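Local coordinates for TlmII (Streptoalloteichus hindustanus, PDB 4HVM), which takes part in tallysomycin biosynthesis as a condensation-domain protein of the nonribosomal peptide synthetase machinery, probably acting on phosphopantetheine-linked substrates, at residues W24-L27 and R28-P32; R171-A174 and E175-F179; E280-L283 and R284-L287; L333-H336 and D337-L341. All coordinates share one frame; numbering follows the deposited sequence.

Contact 1 (W24-L27 and R28-P32); sequences WRWL and REAPP
Arg28 lays the aliphatic part of its side chain over the indole of Trp24, one turn back along the chain. Its CB sits 4.0 Å from the centroid of the six-membered ring of Trp24, only 12° off the ring normal, a CH-pi contact over the face. Further out, Arg28 CG is 3.7 Å from Trp24 CZ2, and Arg28 CD lies 3.7 Å from Trp24 NE1. The indole swings into this place because Trp24 CG is anti to its own N (chi1 -176°), while a bend at chi3 of Arg28 turns the guanidinium off the ring, so the methylenes, not the charge, lie against the indole.

At the same place the backbone closes the end of helix 18-27: Arg28 N donates to Trp24 O at 3.3 Å. Leu27 then offers its O to Ala30 N in a weak bond of 3.4 Å, while its buried side chain touches Ala35 and Gln142. Asp72 of strand 68-72 touches both Trp24 and Arg28. With the indole of Trp24 cut back to an alanine, the Arg28 methylenes would lose the face they lie on, and the chain is likely to turn more freely, with Asp72 still beside it. The chemistry is thus chiefly apolar: a long, charged residue is held by its hydrocarbon stem, and the polar bonds belong to the backbone as the helix gives way to loop.

Contact 2 (R171-A174 and E175-F179); sequences RDFA and EVADF
Arg171 and Glu175 meet edge-on, the carboxylate oxygen coming to the rim of the guanidinium. Arg171 NE donates to Glu175 OE1 at 2.9 Å along a nearly straight line (167°), and the oxygen lies practically in the guanidinium plane. Seen from the acid the fit is less regular, since OE1 is approached on its anti side, with the two flat groups turned 67° against each other. Both chains are extended, which carries their charged ends to a common place outside the turn.

Val176 takes the face of the same guanidinium: its CG1 stands 3.6 Å above the plane, over the centre. Its other methyl, CG2, is directed to Phe173, reaching CD1 of that ring at 3.8 Å; the two side chains cross at about a right angle. Ala177 also serves the ring, with its CA over one face and its CB 3.8 Å from Phe173 CE2. The backbone turns back on itself here: Glu175 N bonds to Asp172 O at 3.2 Å, and Ala174 N to Asp172 OD1 at 3.1 Å, which makes an Asx turn.

The turn belongs to the long connection from helix 147-161 to helix 185-198. Ala174 and Ala177 rest on Arg14 of strand 13-15, Phe173 reaches Ser17 and Pro295, and the backbone of Arg171 is hydrogen-bonded to that of Ser291.

Contact 3 (E280-L283 and R284-L287); sequences EVDL and RDHL
Asp282 OD1 is gripped twice by Arg284, once by its backbone and once by its side chain. Arg284 N donates at 3.1 Å to Asp282 OD1, the capping bond of an aspartate at the N-cap of helix 283-286. From the opposite face of the carboxylate plane Arg284 NH1 comes to the same Asp282 OD1 at 2.9 Å, on its syn side, forming a salt bridge; the bond from NH1 to Asp282 OD2 is long and weak. The two flat groups stand almost perpendicular, 83° apart. A chi1 of -166°, which sets CG across from the backbone N, brings the Asp282 carboxylate to the first turn.

In that turn Leu287 N bonds to Leu283 O at 2.9 Å, while Asp282 O receives only weak bonds from Asp285 N and His286 N. Arg284 has further anchors: NE gives its hydrogen to Val292 O, and NH1 also bridges to Asp146. Asp146 probably matches the aspartate of the HHxxxDG motif, degenerate here with a glutamine at the second histidine; in condensation domains that aspartate commonly pairs with an arginine.

Asp282 OD2 and Asp285 OD2 come within 4.3 Å, like charges that would probably repel were it not for Arg148, salt-bridged to Asp285. A buried arginine shared between Asp282 and Asp146 thus ties the helix cap to the motif segment, its charge probably well compensated.

Contact 4 (L333-H336 and D337-L341); sequences LPYH and DVVDL
With CG turned in between its own N and carbonyl carbon (chi1 62°), His336 folds its imidazole back beside Asp337, whose CG is anti to its carbonyl carbon (chi1 -76°). The two side chains run alongside each other and point the same way, ring and carboxylate 53° apart, with His336 CE1 3.3 Å from Asp337 OD2. This is packing, without a hydrogen bond between the two groups. The same oxygen, Asp337 OD2, also lies 3.3 Å from Pro334 CG, roughly at right angles to the direction of the imidazole.

A different face of the helix carries Tyr335 and Val339. Val339 CG2 sits over the phenol ring, 4.0 Å from the centroid of Tyr335, in a CH-pi contact, while the hydroxyl is hydrogen-bonded to Trp357. Regular bonds back this up: Val338 N to Pro334 O at 2.9 Å, and Asp340 N to His336 O at 3.0 Å.

His336 also leans on Phe18 and Arg25 of helix 18-27. Cut back to an alanine, His336 would no longer flank the Asp337 carboxylate, which is likely to turn more freely, and a gap would probably open against that helix.

Pro334 occupies the N-cap, and Leu333 just before it reaches Val338, Leu333 CD2 to Val338 CG2 being 3.7 Å. That pairing of the residue before the cap with the fourth helical one is a hydrophobic staple, opening helix 335-344.

In the fold
The four contacts follow one another in series along the chain, each a local turn or helix end, yet they meet in two pairs. Contacts 1 and 4 have centres about 16 Å apart and touch where Arg25 of helix 18-27 packs on His336 and Asp340 of helix 335-344. Contacts 2 and 3, about 15 Å apart, meet through Phe179 and Leu287. Contacts 3 and 4 do not touch, though strand 297-305, beside strand 274-282 in the six-stranded mixed sheet, packs on both. Contacts 1 and 2 come from the N-terminal part, 3 and 4 from the C-terminal part, so both pairs join the two halves, consistent with the two-lobed fold of condensation domains.

Contact 1 (W24-L27 and R28-P32)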
loop_
_atom_site.group_PDB
_atom_site.type_symbol
_atom_site.label_atom_id
_atom_site.label_comp_id
_atom_site.label_asym_id
_atom_site.label_seq_id
_atom_site.Cartn_x
_atom_site.Cartn_y
_atom_site.Cartn_z
ATOM N N TRP A 24 1.709 -4.802 -13.917
ATOM C CA TRP A 24 2.585 -4.554 -15.056
ATOM C C TRP A 24 1.836 -3.906 -16.217
ATOM O O TRP A 24 2.445 -3.269 -17.075
ATOM C CB TRP A 24 3.252 -5.855 -15.510
ATOM C CG TRP A 24 4.247 -5.687 -16.622
ATOM C CD1 TRP A 24 4.185 -6.241 -17.869
ATOM C CD2 TRP A 24 5.452 -4.915 -16.585
ATOM N NE1 TRP A 24 5.278 -5.863 -18.610
ATOM C CE2 TRP A 24 6.072 -5.047 -17.846
ATOM C CE3 TRP A 24 6.068 -4.124 -15.611
ATOM C CZ2 TRP A 24 7.276 -4.416 -18.156
ATOM C CZ3 TRP A 24 7.262 -3.498 -15.920
ATOM C CH2 TRP A 24 7.854 -3.648 -17.181
ATOM N N ARG A 25 0.516 -4.066 -16.235
ATOM C CA ARG A 25 -0.302 -3.489 -17.298
ATOM C C ARG A 25 -0.273 -1.963 -17.295
ATOM O O ARG A 25 -0.307 -1.337 -18.355
ATOM C CB ARG A 25 -1.746 -3.995 -17.216
ATOM C CG ARG A 25 -1.916 -5.440 -17.652
ATOM C CD ARG A 25 -3.385 -5.844 -17.717
ATOM N NE ARG A 25 -3.559 -7.186 -18.274
ATOM C CZ ARG A 25 -3.658 -8.299 -17.550
ATOM N NH1 ARG A 25 -3.613 -8.242 -16.227
ATOM N NH2 ARG A 25 -3.806 -9.473 -18.150
ATOM N N TRP A 26 -0.200 -1.368 -16.107
ATOM C CA TRP A 26 -0.167 0.087 -15.989
ATOM C C TRP A 26 1.227 0.618 -15.647
ATOM O O TRP A 26 1.566 1.747 -15.995
ATOM C CB TRP A 26 -1.193 0.576 -14.959
ATOM C CG TRP A 26 -0.824 0.289 -13.531
ATOM C CD1 TRP A 26 -1.034 -0.874 -12.847
ATOM C CD2 TRP A 26 -0.193 1.186 -12.611
ATOM N NE1 TRP A 26 -0.564 -0.760 -11.560
ATOM C CE2 TRP A 26 -0.043 0.496 -11.390
ATOM C CE3 TRP A 26 0.265 2.504 -12.701
ATOM C CZ2 TRP A 26 0.544 1.084 -10.267
ATOM C CZ3 TRP A 26 0.848 3.082 -11.588
ATOM C CH2 TRP A 26 0.980 2.375 -10.387
ATOM N N LEU A 27 2.030 -0.201 -14.974
ATOM C CA LEU A 27 3.370 0.208 -14.554
ATOM C C LEU A 27 4.367 0.283 -15.704
ATOM O O LEU A 27 5.388 0.962 -15.601
ATOM C CB LEU A 27 3.912 -0.735 -13.481
ATOM C CG LEU A 27 3.446 -0.448 -12.058
ATOM C CD1 LEU A 27 3.985 -1.485 -11.087
ATOM C CD2 LEU A 27 3.877 0.947 -11.650
ATOM N N ARG A 28 4.074 -0.424 -16.789
ATOM C CA ARG A 28 4.991 -0.506 -17.921
ATOM C C ARG A 28 5.178 0.839 -18.627
ATOM O O ARG A 28 6.273 1.158 -19.097
ATOM C CB ARG A 28 4.514 -1.569 -18.915
ATOM C CG ARG A 28 5.458 -1.811 -20.078
ATOM C CD ARG A 28 4.969 -2.967 -20.934
ATOM N NE ARG A 28 3.541 -2.858 -21.216
ATOM C CZ ARG A 28 3.026 -2.101 -22.179
ATOM N NH1 ARG A 28 3.823 -1.381 -22.959
ATOM N NH2 ARG A 28 1.712 -2.061 -22.362
ATOM N N GLU A 29 4.110 1.627 -18.693
ATOM C CA GLU A 29 4.158 2.917 -19.376
ATOM C C GLU A 29 4.242 4.096 -18.410
ATOM O O GLU A 29 4.368 5.246 -18.829
ATOM C CB GLU A 29 2.959 3.075 -20.312
ATOM C CG GLU A 29 3.079 2.286 -21.609
ATOM C CD GLU A 29 1.781 2.250 -22.395
ATOM O OE1 GLU A 29 1.837 2.381 -23.636
ATOM O OE2 GLU A 29 0.710 2.082 -21.771
ATOM N N ALA A 30 4.168 3.803 -17.116
ATOM C CA ALA A 30 4.323 4.822 -16.090
ATOM C C ALA A 30 5.806 5.001 -15.790
ATOM O O ALA A 30 6.602 4.103 -16.069
ATOM C CB ALA A 30 3.571 4.417 -14.834
ATOM N N PRO A 31 6.189 6.167 -15.239
ATOM C CA PRO A 31 7.575 6.325 -14.788
ATOM C C PRO A 31 7.940 5.258 -13.763
ATOM O O PRO A 31 7.159 4.999 -12.848
ATOM C CB PRO A 31 7.585 7.719 -14.144
ATOM C CG PRO A 31 6.143 8.080 -13.943
ATOM C CD PRO A 31 5.413 7.404 -15.057
ATOM N N PRO A 32 9.119 4.642 -13.920
ATOM C CA PRO A 32 9.570 3.506 -13.108
ATOM C C PRO A 32 9.538 3.774 -11.607
ATOM O O PRO A 32 9.408 2.836 -10.822
ATOM C CB PRO A 32 11.015 3.283 -13.583
ATOM C CG PRO A 32 11.396 4.531 -14.309
ATOM C CD PRO A 32 10.133 5.046 -14.906
#

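Contact 2 (R171-A174 and E175-F179)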
loop_
_atom_site.group_PDB
_atom_site.type_symbol
_atom_site.label_atom_id
_atom_site.label_comp_id
_atom_site.label_asym_id
_atom_site.label_seq_id
_atom_site.Cartn_x
_atom_site.Cartn_y
_atom_site.Cartn_z
ATOM N N ARG A 171 7.443 -18.611 4.205
ATOM C CA ARG A 171 7.009 -19.408 3.065
ATOM C C ARG A 171 7.428 -18.724 1.770
ATOM O O ARG A 171 7.087 -17.563 1.542
ATOM C CB ARG A 171 5.492 -19.581 3.093
ATOM C CG ARG A 171 4.947 -20.526 2.039
ATOM C CD ARG A 171 3.431 -20.588 2.114
ATOM N NE ARG A 171 2.862 -21.547 1.173
ATOM C CZ ARG A 171 1.567 -21.632 0.888
ATOM N NH1 ARG A 171 0.700 -20.808 1.464
ATOM N NH2 ARG A 171 1.138 -22.540 0.020
ATOM N N ASP A 172 8.166 -19.443 0.928
ATOM C CA ASP A 172 8.665 -18.889 -0.330
ATOM C C ASP A 172 7.508 -18.533 -1.263
ATOM O O ASP A 172 6.518 -19.262 -1.350
ATOM C CB ASP A 172 9.626 -19.877 -1.005
ATOM C CG ASP A 172 10.529 -19.215 -2.038
ATOM O OD1 ASP A 172 10.074 -18.282 -2.738
ATOM O OD2 ASP A 172 11.703 -19.631 -2.151
ATOM N N PHE A 173 7.641 -17.403 -1.951
ATOM C CA PHE A 173 6.610 -16.923 -2.863
ATOM C C PHE A 173 6.421 -17.861 -4.047
ATOM O O PHE A 173 5.367 -17.868 -4.679
ATOM C CB PHE A 173 6.952 -15.518 -3.360
ATOM C CG PHE A 173 5.976 -14.977 -4.366
ATOM C CD1 PHE A 173 4.736 -14.518 -3.961
ATOM C CD2 PHE A 173 6.298 -14.927 -5.713
ATOM C CE1 PHE A 173 3.834 -14.020 -4.878
ATOM C CE2 PHE A 173 5.399 -14.429 -6.636
ATOM C CZ PHE A 173 4.165 -13.974 -6.217
ATOM N N ALA A 174 7.447 -18.650 -4.339
ATOM C CA ALA A 174 7.406 -19.595 -5.446
ATOM C C ALA A 174 6.252 -20.591 -5.305
ATOM O O ALA A 174 5.707 -21.076 -6.298
ATOM C CB ALA A 174 8.730 -20.328 -5.548
ATOM N N GLU A 175 5.878 -20.885 -4.065
ATOM C CA GLU A 175 4.810 -21.843 -3.797
ATOM C C GLU A 175 3.433 -21.286 -4.151
ATOM O O GLU A 175 2.494 -22.048 -4.385
ATOM C CB GLU A 175 4.828 -22.279 -2.330
ATOM C CG GLU A 175 6.122 -22.940 -1.880
ATOM C CD GLU A 175 6.056 -23.432 -0.443
ATOM O OE1 GLU A 175 4.969 -23.342 0.170
ATOM O OE2 GLU A 175 7.093 -23.907 0.069
ATOM N N VAL A 176 3.315 -19.961 -4.187
ATOM C CA VAL A 176 2.028 -19.317 -4.444
ATOM C C VAL A 176 2.057 -18.396 -5.662
ATOM O O VAL A 176 1.130 -17.616 -5.878
ATOM C CB VAL A 176 1.539 -18.516 -3.219
ATOM C CG1 VAL A 176 1.309 -19.443 -2.036
ATOM C CG2 VAL A 176 2.539 -17.427 -2.862
ATOM N N ALA A 177 3.119 -18.487 -6.454
ATOM C CA ALA A 177 3.235 -17.674 -7.658
ATOM C C ALA A 177 2.172 -18.061 -8.680
ATOM O O ALA A 177 1.680 -17.216 -9.425
ATOM C CB ALA A 177 4.618 -17.801 -8.255
ATOM N N ASP A 178 1.821 -19.343 -8.706
ATOM C CA ASP A 178 0.816 -19.846 -9.636
ATOM C C ASP A 178 -0.582 -19.738 -9.042
ATOM O O ASP A 178 -1.572 -20.022 -9.715
ATOM C CB ASP A 178 1.106 -21.303 -9.999
ATOM C CG ASP A 178 2.516 -21.507 -10.519
ATOM O OD1 ASP A 178 3.104 -20.536 -11.041
ATOM O OD2 ASP A 178 3.033 -22.639 -10.406
ATOM N N PHE A 179 -0.660 -19.324 -7.779
ATOM C CA PHE A 179 -1.940 -19.257 -7.079
ATOM C C PHE A 179 -2.861 -18.171 -7.623
ATOM O O PHE A 179 -2.423 -17.066 -7.946
ATOM C CB PHE A 179 -1.735 -19.064 -5.575
ATOM C CG PHE A 179 -3.014 -18.880 -4.811
ATOM C CD1 PHE A 179 -3.851 -19.959 -4.568
ATOM C CD2 PHE A 179 -3.381 -17.630 -4.333
ATOM C CE1 PHE A 179 -5.028 -19.797 -3.866
ATOM C CE2 PHE A 179 -4.557 -17.461 -3.628
ATOM C CZ PHE A 179 -5.383 -18.547 -3.395
#

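Contact 3 (E280-L283 and R284-L287)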
loop_
_atom_site.group_PDB
_atom_site.type_symbol
_atom_site.label_atom_id
_atom_site.label_comp_id
_atom_site.label_asym_id
_atom_site.label_seq_id
_atom_site.Cartn_x
_atom_site.Cartn_y
_atom_site.Cartn_z
ATOM N N GLU A 280 -7.260 -1.395 -0.212
ATOM C CA GLU A 280 -6.460 -2.599 -0.412
ATOM C C GLU A 280 -6.903 -3.742 0.496
ATOM O O GLU A 280 -7.544 -3.525 1.524
ATOM C CB GLU A 280 -4.972 -2.308 -0.206
ATOM C CG GLU A 280 -4.346 -1.486 -1.317
ATOM C CD GLU A 280 -4.032 -0.069 -0.888
ATOM O OE1 GLU A 280 -3.417 0.102 0.186
ATOM O OE2 GLU A 280 -4.399 0.870 -1.628
ATOM N N VAL A 281 -6.564 -4.962 0.093
ATOM C CA VAL A 281 -6.852 -6.153 0.878
ATOM C C VAL A 281 -5.652 -7.090 0.840
ATOM O O VAL A 281 -5.137 -7.393 -0.234
ATOM C CB VAL A 281 -8.092 -6.893 0.338
ATOM C CG1 VAL A 281 -8.147 -8.316 0.871
ATOM C CG2 VAL A 281 -9.357 -6.137 0.700
ATOM N N ASP A 282 -5.198 -7.531 2.009
ATOM C CA ASP A 282 -4.093 -8.477 2.093
ATOM C C ASP A 282 -4.654 -9.885 1.961
ATOM O O ASP A 282 -5.433 -10.331 2.803
ATOM C CB ASP A 282 -3.349 -8.327 3.422
ATOM C CG ASP A 282 -2.006 -9.036 3.425
ATOM O OD1 ASP A 282 -1.789 -9.908 2.557
ATOM O OD2 ASP A 282 -1.165 -8.720 4.293
ATOM N N LEU A 283 -4.253 -10.583 0.903
ATOM C CA LEU A 283 -4.775 -11.918 0.628
ATOM C C LEU A 283 -4.231 -12.983 1.583
ATOM O O LEU A 283 -4.731 -14.107 1.612
ATOM C CB LEU A 283 -4.510 -12.315 -0.827
ATOM C CG LEU A 283 -5.131 -11.402 -1.887
ATOM C CD1 LEU A 283 -4.828 -11.905 -3.290
ATOM C CD2 LEU A 283 -6.632 -11.269 -1.671
ATOM N N ARG A 284 -3.208 -12.626 2.353
ATOM C CA ARG A 284 -2.643 -13.529 3.349
ATOM C C ARG A 284 -3.659 -13.816 4.448
ATOM O O ARG A 284 -3.867 -14.965 4.832
ATOM C CB ARG A 284 -1.380 -12.926 3.969
ATOM C CG ARG A 284 -0.217 -12.729 3.008
ATOM C CD ARG A 284 0.927 -11.994 3.692
ATOM N NE ARG A 284 2.035 -11.733 2.779
ATOM C CZ ARG A 284 2.081 -10.704 1.940
ATOM N NH1 ARG A 284 1.078 -9.837 1.893
ATOM N NH2 ARG A 284 3.129 -10.543 1.144
ATOM N N ASP A 285 -4.287 -12.760 4.954
ATOM C CA ASP A 285 -5.251 -12.888 6.039
ATOM C C ASP A 285 -6.582 -13.423 5.526
ATOM O O ASP A 285 -7.214 -14.265 6.165
ATOM C CB ASP A 285 -5.468 -11.534 6.718
ATOM C CG ASP A 285 -4.190 -10.962 7.300
ATOM O OD1 ASP A 285 -3.350 -11.756 7.778
ATOM O OD2 ASP A 285 -4.024 -9.721 7.280
ATOM N N HIS A 286 -6.999 -12.927 4.366
ATOM C CA HIS A 286 -8.302 -13.259 3.801
ATOM C C HIS A 286 -8.382 -14.681 3.244
ATOM O O HIS A 286 -9.419 -15.342 3.348
ATOM C CB HIS A 286 -8.672 -12.249 2.713
ATOM C CG HIS A 286 -9.984 -12.531 2.052
ATOM N ND1 HIS A 286 -10.100 -12.784 0.702
ATOM C CD2 HIS A 286 -11.238 -12.607 2.558
ATOM C CE1 HIS A 286 -11.368 -13.000 0.404
ATOM N NE2 HIS A 286 -12.079 -12.901 1.512
ATOM N N LEU A 287 -7.289 -15.147 2.648
ATOM C CA LEU A 287 -7.272 -16.464 2.014
ATOM C C LEU A 287 -6.396 -17.476 2.747
ATOM O O LEU A 287 -6.172 -18.586 2.258
ATOM C CB LEU A 287 -6.838 -16.351 0.552
ATOM C CG LEU A 287 -7.822 -15.649 -0.389
ATOM C CD1 LEU A 287 -7.344 -15.717 -1.835
ATOM C CD2 LEU A 287 -9.220 -16.237 -0.255
#

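Contact 4 (L333-H336 and D337-L341)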
loop_
_atom_site.group_PDB
_atom_site.type_symbol
_atom_site.label_atom_id
_atom_site.label_comp_id
_atom_site.label_asym_id
_atom_site.label_seq_id
_atom_site.Cartn_x
_atom_site.Cartn_y
_atom_site.Cartn_z
ATOM N N LEU A 333 -13.003 -9.974 -7.520
ATOM C CA LEU A 333 -12.415 -10.063 -8.848
ATOM C C LEU A 333 -11.224 -9.114 -8.851
ATOM O O LEU A 333 -11.366 -7.948 -8.472
ATOM C CB LEU A 333 -13.429 -9.655 -9.918
ATOM C CG LEU A 333 -12.990 -9.776 -11.378
ATOM C CD1 LEU A 333 -12.908 -11.234 -11.807
ATOM C CD2 LEU A 333 -13.922 -8.995 -12.292
ATOM N N PRO A 334 -10.043 -9.615 -9.250
ATOM C CA PRO A 334 -8.798 -8.840 -9.233
ATOM C C PRO A 334 -8.965 -7.451 -9.850
ATOM O O PRO A 334 -9.615 -7.309 -10.888
ATOM C CB PRO A 334 -7.851 -9.695 -10.074
ATOM C CG PRO A 334 -8.337 -11.087 -9.871
ATOM C CD PRO A 334 -9.838 -10.975 -9.781
ATOM N N TYR A 335 -8.386 -6.446 -9.197
ATOM C CA TYR A 335 -8.564 -5.053 -9.593
ATOM C C TYR A 335 -8.217 -4.801 -11.052
ATOM O O TYR A 335 -8.887 -4.021 -11.725
ATOM C CB TYR A 335 -7.741 -4.130 -8.695
ATOM C CG TYR A 335 -7.960 -2.659 -8.960
ATOM C CD1 TYR A 335 -9.056 -1.998 -8.431
ATOM C CD2 TYR A 335 -7.065 -1.929 -9.734
ATOM C CE1 TYR A 335 -9.260 -0.655 -8.666
ATOM C CE2 TYR A 335 -7.261 -0.583 -9.977
ATOM C CZ TYR A 335 -8.359 0.049 -9.440
ATOM O OH TYR A 335 -8.560 1.389 -9.678
ATOM N N HIS A 336 -7.175 -5.466 -11.539
ATOM C CA HIS A 336 -6.776 -5.320 -12.931
ATOM C C HIS A 336 -7.811 -5.941 -13.863
ATOM O O HIS A 336 -8.043 -5.442 -14.962
ATOM C CB HIS A 336 -5.390 -5.924 -13.172
ATOM C CG HIS A 336 -5.311 -7.396 -12.915
ATOM N ND1 HIS A 336 -5.594 -8.336 -13.882
ATOM C CD2 HIS A 336 -4.970 -8.091 -11.803
ATOM C CE1 HIS A 336 -5.437 -9.547 -13.376
ATOM N NE2 HIS A 336 -5.061 -9.426 -12.117
ATOM N N ASP A 337 -8.442 -7.021 -13.410
ATOM C CA ASP A 337 -9.492 -7.673 -14.184
ATOM C C ASP A 337 -10.754 -6.820 -14.198
ATOM O O ASP A 337 -11.499 -6.818 -15.177
ATOM C CB ASP A 337 -9.796 -9.065 -13.630
ATOM C CG ASP A 337 -8.738 -10.085 -14.006
ATOM O OD1 ASP A 337 -8.265 -10.054 -15.165
ATOM O OD2 ASP A 337 -8.382 -10.919 -13.145
ATOM N N VAL A 338 -10.986 -6.094 -13.107
ATOM C CA VAL A 338 -12.109 -5.166 -13.028
ATOM C C VAL A 338 -11.882 -3.980 -13.959
ATOM O O VAL A 338 -12.787 -3.572 -14.687
ATOM C CB VAL A 338 -12.331 -4.665 -11.585
ATOM C CG1 VAL A 338 -13.309 -3.502 -11.565
ATOM C CG2 VAL A 338 -12.836 -5.794 -10.707
ATOM N N VAL A 339 -10.664 -3.443 -13.937
ATOM C CA VAL A 339 -10.290 -2.314 -14.784
ATOM C C VAL A 339 -10.432 -2.654 -16.265
ATOM O O VAL A 339 -11.027 -1.895 -17.031
ATOM C CB VAL A 339 -8.850 -1.848 -14.495
ATOM C CG1 VAL A 339 -8.328 -0.979 -15.628
ATOM C CG2 VAL A 339 -8.790 -1.106 -13.167
ATOM N N ASP A 340 -9.886 -3.800 -16.659
ATOM C CA ASP A 340 -10.007 -4.283 -18.030
ATOM C C ASP A 340 -11.472 -4.399 -18.432
ATOM O O ASP A 340 -11.854 -4.023 -19.540
ATOM C CB ASP A 340 -9.323 -5.645 -18.184
ATOM C CG ASP A 340 -7.812 -5.568 -18.021
ATOM O OD1 ASP A 340 -7.242 -4.484 -18.273
ATOM O OD2 ASP A 340 -7.195 -6.590 -17.646
ATOM N N LEU A 341 -12.288 -4.920 -17.521
ATOM C CA LEU A 341 -13.709 -5.119 -17.784
ATOM C C LEU A 341 -14.439 -3.792 -17.955
ATOM O O LEU A 341 -15.245 -3.631 -18.872
ATOM C CB LEU A 341 -14.352 -5.934 -16.663
ATOM C CG LEU A 341 -15.835 -6.260 -16.824
ATOM C CD1 LEU A 341 -16.096 -6.963 -18.150
ATOM C CD2 LEU A 341 -16.310 -7.114 -15.661
#